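Local atomic coordinates of tyrosinase (Burkholderia thailandensis, PDB entry 5ZRD), a protein that uses a pair of copper ions to hydroxylate monophenols to catechols and probably, as in other tyrosinases, oxidises these further to quinones. Residues V33-G38 / S107-V112; R243-P248 / F327-K332; T430-A435 / H481-A486. All blocks are in the same frame, centred on the assembly; numbering follows the deposited sequence.

Contact 1: residues V33-G38 / S107-V112; sequences VRAWVG and SIVPGV
Apolar contacts carry this meeting of helix 27-41 with the end of helix 90-108, and no hydrogen bond crosses it. A35 sits at the middle. A35 CB lies 3.9 Å from V109 CG2 and a little farther, 4.2 Å, from V112 CG1. V109 keeps CG1 anti to its backbone N (chi1 175°), which leaves CG2 as the branch that touches the helix. V109 CG2 also meets the aliphatic part of R34, with R34 CG at 4.0 Å. The two side chains cross at about a right angle.

I108 packs on backbone rather than on side chains. I108 CG1 comes within 3.8 Å of G38 CA. I108 CG2 rests 3.7 Å from R34 O. G38 has no side chain, so the branched I108 can lie directly against the helix at this point.

The polar contacts point elsewhere. R34 is stretched through chi1 and chi2 and bends at chi3 (-72°), and its NH1 forms a salt bridge with D141. S107 OG bonds back to A104 O.

The chain leaves helix 90-108 through a type II beta turn from V109 to V112. G111 takes the positive phi of 62° at the third position, and V112 N closes the turn on V109 O at 3.2 Å. The arrangement is plain helix-to-turn packing at the edge of the helical di-copper fold, away from the metal site.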
loop_
_atom_site.group_PDB
_atom_site.type_symbol
_atom_site.label_atom_id
_atom_site.label_comp_id
_atom_site.label_asym_id
_atom_site.label_seq_id
_atom_site.Cartn_x
_atom_site.Cartn_y
_atom_site.Cartn_z
ATOM N N VAL A 33 21.282 8.489 43.662
ATOM C CA VAL A 33 21.819 7.217 43.168
ATOM C C VAL A 33 20.857 6.081 43.531
ATOM O O VAL A 33 20.520 5.258 42.676
ATOM C CB VAL A 33 23.253 6.951 43.664
ATOM C CG1 VAL A 33 23.662 5.503 43.438
ATOM C CG2 VAL A 33 24.265 7.879 42.995
ATOM N N ARG A 34 20.376 6.065 44.774
ATOM C CA ARG A 34 19.507 4.980 45.223
ATOM C C ARG A 34 18.247 4.953 44.366
ATOM O O ARG A 34 17.769 3.888 44.070
ATOM C CB ARG A 34 19.153 5.114 46.711
ATOM C CG ARG A 34 18.106 4.115 47.207
ATOM C CD ARG A 34 17.739 4.291 48.677
ATOM N NE ARG A 34 18.834 3.856 49.529
ATOM C CZ ARG A 34 19.651 4.657 50.208
ATOM N NH1 ARG A 34 20.646 4.114 50.892
ATOM N NH2 ARG A 34 19.481 5.977 50.210
ATOM N N ALA A 35 17.716 6.124 44.002
ATOM C CA ALA A 35 16.497 6.223 43.159
ATOM C C ALA A 35 16.766 5.693 41.745
ATOM O O ALA A 35 15.914 5.031 41.129
ATOM C CB ALA A 35 16.039 7.663 43.100
ATOM N N TRP A 36 17.948 6.009 41.221
ATOM C CA TRP A 36 18.305 5.589 39.889
ATOM C C TRP A 36 18.529 4.067 39.877
ATOM O O TRP A 36 18.098 3.364 38.928
ATOM C CB TRP A 36 19.536 6.361 39.401
ATOM C CG TRP A 36 19.205 7.618 38.669
ATOM C CD1 TRP A 36 19.111 8.890 39.165
ATOM C CD2 TRP A 36 18.928 7.717 37.270
ATOM N NE1 TRP A 36 18.789 9.771 38.167
ATOM C CE2 TRP A 36 18.655 9.074 36.999
ATOM C CE3 TRP A 36 18.869 6.785 36.235
ATOM C CZ2 TRP A 36 18.354 9.514 35.721
ATOM C CZ3 TRP A 36 18.565 7.218 34.972
ATOM C CH2 TRP A 36 18.315 8.564 34.727
ATOM N N VAL A 37 19.174 3.538 40.928
ATOM C CA VAL A 37 19.281 2.063 41.047
ATOM C C VAL A 37 17.868 1.460 41.021
ATOM O O VAL A 37 17.557 0.562 40.239
ATOM C CB VAL A 37 20.070 1.652 42.308
ATOM C CG1 VAL A 37 20.047 0.142 42.505
ATOM C CG2 VAL A 37 21.508 2.154 42.261
ATOM N N GLY A 38 16.970 2.022 41.809
ATOM C CA GLY A 38 15.615 1.481 41.881
ATOM C C GLY A 38 14.870 1.503 40.557
ATOM O O GLY A 38 14.225 0.509 40.196
ATOM N N SER A 107 9.060 7.414 43.300
ATOM C CA SER A 107 8.464 6.139 43.648
ATOM C C SER A 107 9.470 5.219 44.354
ATOM O O SER A 107 9.039 4.308 45.012
ATOM C CB SER A 107 7.912 5.444 42.439
ATOM O OG SER A 107 8.973 4.808 41.746
ATOM N N ILE A 108 10.765 5.425 44.187
ATOM C CA ILE A 108 11.766 4.702 44.919
ATOM C C ILE A 108 12.130 5.508 46.161
ATOM O O ILE A 108 12.097 4.986 47.266
ATOM C CB ILE A 108 13.018 4.452 44.050
ATOM C CG1 ILE A 108 12.712 3.752 42.719
ATOM C CG2 ILE A 108 14.107 3.723 44.837
ATOM C CD1 ILE A 108 11.654 2.678 42.790
ATOM N N VAL A 109 12.551 6.758 45.965
ATOM C CA VAL A 109 12.947 7.635 47.079
ATOM C C VAL A 109 11.997 8.844 47.115
ATOM O O VAL A 109 12.178 9.764 46.304
ATOM C CB VAL A 109 14.385 8.147 46.947
ATOM C CG1 VAL A 109 14.691 9.141 48.046
ATOM C CG2 VAL A 109 15.415 7.029 46.906
ATOM N N PRO A 110 11.022 8.872 48.079
ATOM C CA PRO A 110 10.036 9.976 48.085
ATOM C C PRO A 110 10.648 11.382 48.196
ATOM O O PRO A 110 11.679 11.591 48.898
ATOM C CB PRO A 110 9.104 9.619 49.260
ATOM C CG PRO A 110 9.057 8.099 49.165
ATOM C CD PRO A 110 10.524 7.768 48.944
ATOM N N GLY A 111 10.032 12.328 47.446
ATOM C CA GLY A 111 10.490 13.734 47.421
ATOM C C GLY A 111 11.919 13.897 46.891
ATOM O O GLY A 111 12.548 14.942 47.126
ATOM N N VAL A 112 12.485 12.925 46.174
ATOM C CA VAL A 112 13.821 13.188 45.579
ATOM C C VAL A 112 13.593 14.105 44.357
ATOM O O VAL A 112 12.496 14.093 43.738
ATOM C CB VAL A 112 14.595 11.908 45.203
ATOM C CG1 VAL A 112 14.048 11.259 43.954
ATOM C CG2 VAL A 112 16.080 12.169 45.008
#

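Contact 2: residues R243-P248 / F327-K332; sequences RCLSAP and FWVWQK
W330 NE1 is held by one hydrogen bond across the contact, to A247 O at 2.9 Å. The bond is almost straight, with an N-H...O angle of 172°. The oxygen lies in the plane of the indole, and the N-H meets a lone pair in the carbonyl plane. The donor and acceptor are both in buried residues, so the bond satisfies a polar group inside the protein. It should also fix the rotation of the indole.

W330 CG is anti to its backbone N (chi1 173°), which sends the ring out from helix 315-334. Beside NE1, W330 CD1 approaches L245 O at 3.4 Å and C244 O at 3.7 Å. The acceptor sits at the end of a type I beta turn, C244 to A247, in the end region of helix 237-244. The turn is closed by A247 N bonding to C244 O at 3.0 Å. Both parts belong to the common central domain of tyrosinase, whose helical core holds the two coppers. Helix 315-334 also carries the copper ligand H320.

Nearer helix 315-334 the packing is apolar. L245 CD2 points at V329 CG1, 3.9 Å away, and the two side chains cross obliquely. V329 has CG1 anti to its backbone N, so this branch faces the leucine. L245 CD2 also touches W330 CB at 4.2 Å. F253 stacks on the indole ring, and H336 meets it nearly parallel.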
loop_
_atom_site.group_PDB
_atom_site.type_symbol
_atom_site.label_atom_id
_atom_site.label_comp_id
_atom_site.label_asym_id
_atom_site.label_seq_id
_atom_site.Cartn_x
_atom_site.Cartn_y
_atom_site.Cartn_z
ATOM N N ARG A 243 23.279 33.125 23.903
ATOM C CA ARG A 243 22.421 33.670 22.809
ATOM C C ARG A 243 20.952 33.246 22.971
ATOM O O ARG A 243 20.037 34.059 22.714
ATOM C CB ARG A 243 22.857 33.171 21.426
ATOM C CG ARG A 243 23.837 34.067 20.690
ATOM C CD ARG A 243 23.487 34.272 19.226
ATOM N NE ARG A 243 24.575 35.022 18.612
ATOM C CZ ARG A 243 24.677 36.353 18.598
ATOM N NH1 ARG A 243 23.626 37.104 18.891
ATOM N NH2 ARG A 243 25.833 36.923 18.285
ATOM N N CYS A 244 20.701 31.967 23.300
ATOM C CA CYS A 244 19.323 31.490 23.254
ATOM C C CYS A 244 18.478 32.243 24.285
ATOM O O CYS A 244 17.288 32.439 24.041
ATOM C CB CYS A 244 19.224 29.978 23.405
ATOM S SG CYS A 244 19.334 29.329 25.093
ATOM N N LEU A 245 19.114 32.777 25.339
ATOM C CA LEU A 245 18.393 33.463 26.417
ATOM C C LEU A 245 17.847 34.803 25.920
ATOM O O LEU A 245 16.947 35.358 26.548
ATOM C CB LEU A 245 19.303 33.652 27.638
ATOM C CG LEU A 245 19.704 32.358 28.354
ATOM C CD1 LEU A 245 20.516 32.649 29.602
ATOM C CD2 LEU A 245 18.491 31.527 28.724
ATOM N N SER A 246 18.315 35.263 24.777
ATOM C CA SER A 246 17.834 36.515 24.169
ATOM C C SER A 246 16.836 36.234 23.037
ATOM O O SER A 246 16.461 37.163 22.322
ATOM C CB SER A 246 18.991 37.346 23.625
ATOM O OG SER A 246 19.791 37.886 24.671
ATOM N N ALA A 247 16.481 34.996 22.775
ATOM C CA ALA A 247 15.567 34.785 21.645
ATOM C C ALA A 247 14.279 35.576 21.912
ATOM O O ALA A 247 13.802 35.561 23.008
ATOM C CB ALA A 247 15.299 33.320 21.426
ATOM N N PRO A 248 13.773 36.313 20.911
ATOM C CA PRO A 248 12.738 37.310 21.177
ATOM C C PRO A 248 11.323 36.779 21.429
ATOM O O PRO A 248 10.482 37.529 21.881
ATOM C CB PRO A 248 12.679 38.167 19.894
ATOM C CG PRO A 248 13.150 37.226 18.794
ATOM C CD PRO A 248 14.220 36.385 19.485
ATOM N N PHE A 327 15.312 26.892 29.661
ATOM C CA PHE A 327 13.946 27.254 29.282
ATOM C C PHE A 327 13.311 28.108 30.391
ATOM O O PHE A 327 12.661 29.104 30.111
ATOM C CB PHE A 327 13.164 25.977 28.990
ATOM C CG PHE A 327 11.708 26.135 28.662
ATOM C CD1 PHE A 327 11.174 27.346 28.243
ATOM C CD2 PHE A 327 10.860 25.057 28.784
ATOM C CE1 PHE A 327 9.824 27.463 27.927
ATOM C CE2 PHE A 327 9.508 25.165 28.446
ATOM C CZ PHE A 327 9.005 26.366 27.995
ATOM N N TRP A 328 13.533 27.748 31.648
ATOM C CA TRP A 328 12.919 28.456 32.787
ATOM C C TRP A 328 13.575 29.838 32.982
ATOM O O TRP A 328 12.885 30.820 33.260
ATOM C CB TRP A 328 13.002 27.592 34.063
ATOM C CG TRP A 328 12.445 28.258 35.282
ATOM C CD1 TRP A 328 13.144 28.658 36.382
ATOM C CD2 TRP A 328 11.078 28.647 35.511
ATOM N NE1 TRP A 328 12.305 29.272 37.273
ATOM C CE2 TRP A 328 11.033 29.269 36.777
ATOM C CE3 TRP A 328 9.900 28.554 34.772
ATOM C CZ2 TRP A 328 9.857 29.754 37.333
ATOM C CZ3 TRP A 328 8.730 29.034 35.323
ATOM C CH2 TRP A 328 8.711 29.617 36.591
ATOM N N VAL A 329 14.893 29.906 32.803
ATOM C CA VAL A 329 15.591 31.178 32.835
ATOM C C VAL A 329 15.086 32.111 31.731
ATOM O O VAL A 329 14.934 33.271 31.986
ATOM C CB VAL A 329 17.112 31.012 32.705
ATOM C CG1 VAL A 329 17.785 32.350 32.444
ATOM C CG2 VAL A 329 17.704 30.360 33.941
ATOM N N TRP A 330 14.831 31.602 30.527
ATOM C CA TRP A 330 14.372 32.410 29.447
ATOM C C TRP A 330 12.971 32.914 29.794
ATOM O O TRP A 330 12.638 34.047 29.468
ATOM C CB TRP A 330 14.374 31.636 28.116
ATOM C CG TRP A 330 13.742 32.377 26.973
ATOM C CD1 TRP A 330 14.354 33.236 26.111
ATOM C CD2 TRP A 330 12.354 32.358 26.594
ATOM N NE1 TRP A 330 13.452 33.731 25.211
ATOM C CE2 TRP A 330 12.218 33.204 25.480
ATOM C CE3 TRP A 330 11.214 31.730 27.103
ATOM C CZ2 TRP A 330 10.989 33.444 24.884
ATOM C CZ3 TRP A 330 9.998 31.932 26.486
ATOM C CH2 TRP A 330 9.885 32.804 25.408
ATOM N N GLN A 331 12.164 32.043 30.391
ATOM C CA GLN A 331 10.776 32.420 30.786
ATOM C C GLN A 331 10.861 33.574 31.774
ATOM O O GLN A 331 10.172 34.542 31.594
ATOM C CB GLN A 331 10.012 31.271 31.418
ATOM C CG GLN A 331 9.510 30.267 30.398
ATOM C CD GLN A 331 8.819 29.068 31.011
ATOM O OE1 GLN A 331 9.467 28.091 31.386
ATOM N NE2 GLN A 331 7.490 29.110 31.062
ATOM N N LYS A 332 11.810 33.503 32.707
ATOM C CA LYS A 332 11.966 34.544 33.767
ATOM C C LYS A 332 12.502 35.854 33.176
ATOM O O LYS A 332 11.948 36.911 33.444
ATOM C CB LYS A 332 12.937 34.090 34.861
ATOM C CG LYS A 332 12.469 32.944 35.756
ATOM C CD LYS A 332 12.677 33.185 37.261
ATOM C CE LYS A 332 14.103 33.048 37.775
ATOM N NZ LYS A 332 14.903 32.023 37.044
#

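Contact 3: residues T430-A435 / H481-A486; sequences TGIDRA and HLDIVA
H481 opens an extended run that leads into strand 485-489, an outer strand of a three-stranded antiparallel sheet within the chain. Opposite it, segment 430-435 leaves the neighbouring strand 426-430 as an irregular loop. No hydrogen bond joins the two segments. H481 lies side by side with the bent side chain of R434, and the two point the same way. R434 NH1 comes in at the imidazole edge, in the ring plane, 3.5 Å from H481 CE1. The guanidinium and ring planes are about 60° apart.

L482 meets A435 mainly through its backbone and its first side-chain carbon. A435 CB presses toward L482 O and stands 3.8 Å from L482 CB. Beyond CB the leucine turns off from segment 430-435.

D483 and I432 run alongside each other in the same direction. The carboxylate thus lies against the isoleucine, with D483 OD2 3.2 Å from I432 CD1. The second subunit, another copy of the protein, packs on this side: its R344 touches I432, and its N345 touches D483.

I484 lies over the backbone of G431, with I484 CG1 3.4 Å from G431 O. I484 CG1 is anti to its carbonyl carbon (chi1 -50°), and I484 CD1 at the tip reaches to 4.4 Å from A435 CB. F441 and M443 of strand 441-450 also touch this side chain. I484 O receives a CA-H...O contact from T430 CA at 3.4 Å, with an angle of 160° at the hydrogen.

V485 comes level with T430 across the contact. V485 CB and T430 CG2 are 4.3 Å apart.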
loop_
_atom_site.group_PDB
_atom_site.type_symbol
_atom_site.label_atom_id
_atom_site.label_comp_id
_atom_site.label_asym_id
_atom_site.label_seq_id
_atom_site.Cartn_x
_atom_site.Cartn_y
_atom_site.Cartn_z
ATOM N N THR A 430 23.055 27.652 1.513
ATOM C CA THR A 430 22.041 26.771 0.937
ATOM C C THR A 430 22.714 25.800 -0.035
ATOM O O THR A 430 23.183 26.181 -1.070
ATOM C CB THR A 430 20.895 27.556 0.278
ATOM O OG1 THR A 430 21.365 28.426 -0.752
ATOM C CG2 THR A 430 20.108 28.369 1.285
ATOM N N GLY A 431 22.810 24.551 0.370
ATOM C CA GLY A 431 22.940 23.445 -0.559
ATOM C C GLY A 431 21.673 22.625 -0.494
ATOM O O GLY A 431 21.706 21.474 -0.073
ATOM N N ILE A 432 20.566 23.279 -0.869
ATOM C CA ILE A 432 19.181 22.755 -0.720
ATOM C C ILE A 432 19.082 21.351 -1.350
ATOM O O ILE A 432 18.252 20.537 -0.926
ATOM C CB ILE A 432 18.138 23.751 -1.301
ATOM C CG1 ILE A 432 18.046 25.045 -0.476
ATOM C CG2 ILE A 432 16.771 23.088 -1.447
ATOM C CD1 ILE A 432 17.097 26.095 -1.030
ATOM N N ASP A 433 19.930 21.055 -2.338
ATOM C CA ASP A 433 19.940 19.744 -3.011
ATOM C C ASP A 433 20.508 18.536 -2.205
ATOM O O ASP A 433 21.234 18.693 -1.217
ATOM C CB ASP A 433 20.587 19.839 -4.425
ATOM C CG ASP A 433 21.973 20.503 -4.432
ATOM O OD1 ASP A 433 22.758 20.357 -3.464
ATOM O OD2 ASP A 433 22.279 21.163 -5.447
ATOM N N ARG A 434 20.137 17.342 -2.692
ATOM C CA ARG A 434 20.392 16.001 -2.107
ATOM C C ARG A 434 19.807 15.958 -0.687
ATOM O O ARG A 434 18.582 15.936 -0.563
ATOM C CB ARG A 434 21.872 15.610 -2.233
ATOM C CG ARG A 434 22.104 14.178 -2.701
ATOM C CD ARG A 434 21.962 14.013 -4.209
ATOM N NE ARG A 434 20.580 13.799 -4.641
ATOM C CZ ARG A 434 20.122 12.703 -5.248
ATOM N NH1 ARG A 434 18.819 12.484 -5.335
ATOM N NH2 ARG A 434 20.962 11.824 -5.761
ATOM N N ALA A 435 20.658 15.975 0.348
ATOM C CA ALA A 435 20.274 15.675 1.748
ATOM C C ALA A 435 19.684 14.256 1.877
ATOM O O ALA A 435 18.546 14.107 2.324
ATOM C CB ALA A 435 19.323 16.729 2.270
ATOM N N HIS A 481 14.311 13.655 1.795
ATOM C CA HIS A 481 14.923 14.838 1.131
ATOM C C HIS A 481 14.700 16.119 1.954
ATOM O O HIS A 481 13.575 16.399 2.394
ATOM C CB HIS A 481 14.420 14.964 -0.315
ATOM C CG HIS A 481 15.183 14.112 -1.271
ATOM N ND1 HIS A 481 15.913 14.645 -2.316
ATOM C CD2 HIS A 481 15.364 12.774 -1.321
ATOM C CE1 HIS A 481 16.491 13.668 -2.984
ATOM N NE2 HIS A 481 16.171 12.508 -2.393
ATOM N N LEU A 482 15.776 16.906 2.125
ATOM C CA LEU A 482 15.780 18.051 3.065
ATOM C C LEU A 482 16.580 19.243 2.493
ATOM O O LEU A 482 17.645 19.093 1.847
ATOM C CB LEU A 482 16.332 17.591 4.423
ATOM C CG LEU A 482 15.739 18.276 5.662
ATOM C CD1 LEU A 482 14.296 17.837 5.930
ATOM C CD2 LEU A 482 16.601 18.014 6.891
ATOM N N ASP A 483 15.991 20.431 2.716
ATOM C CA ASP A 483 16.634 21.749 2.591
ATOM C C ASP A 483 17.814 21.835 3.560
ATOM O O ASP A 483 17.625 21.788 4.781
ATOM C CB ASP A 483 15.641 22.909 2.962
ATOM C CG ASP A 483 14.946 23.573 1.729
ATOM O OD1 ASP A 483 13.966 22.991 1.201
ATOM O OD2 ASP A 483 15.341 24.709 1.324
ATOM N N ILE A 484 19.023 21.977 3.036
ATOM C CA ILE A 484 20.120 22.491 3.855
ATOM C C ILE A 484 20.016 24.028 3.837
ATOM O O ILE A 484 20.211 24.661 2.801
ATOM C CB ILE A 484 21.503 21.995 3.365
ATOM C CG1 ILE A 484 21.565 20.477 3.144
ATOM C CG2 ILE A 484 22.607 22.462 4.307
ATOM C CD1 ILE A 484 21.853 19.659 4.388
ATOM N N VAL A 485 19.665 24.635 4.956
ATOM C CA VAL A 485 19.753 26.094 5.072
ATOM C C VAL A 485 20.361 26.412 6.440
ATOM O O VAL A 485 19.910 25.906 7.419
ATOM C CB VAL A 485 18.393 26.782 4.846
ATOM C CG1 VAL A 485 17.275 26.022 5.501
ATOM C CG2 VAL A 485 18.403 28.216 5.324
ATOM N N ALA A 486 21.438 27.183 6.470
ATOM C CA ALA A 486 22.150 27.448 7.705
ATOM C C ALA A 486 22.622 28.900 7.676
ATOM O O ALA A 486 23.024 29.365 6.615
ATOM C CB ALA A 486 23.316 26.500 7.858
#

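The three contacts follow one another along the chain and do not touch. Contacts 1 and 2 have centres 31 Å apart. Both involve helices that carry copper ligands: helix 90-108 holds H94 and helix 315-334 holds H320. Contact 1 lies away from the annotated sites, whereas in contact 2 the side chain of C244 is about 13 Å from a bound copper. Contact 3 lies in the beta part of the chain, where a second subunit packs on it. Its centre is 45 Å from that of contact 1, on the opposite side of the chain's centre. The L482 side chain in contact 3 is about 11 Å from that of copper ligand H85.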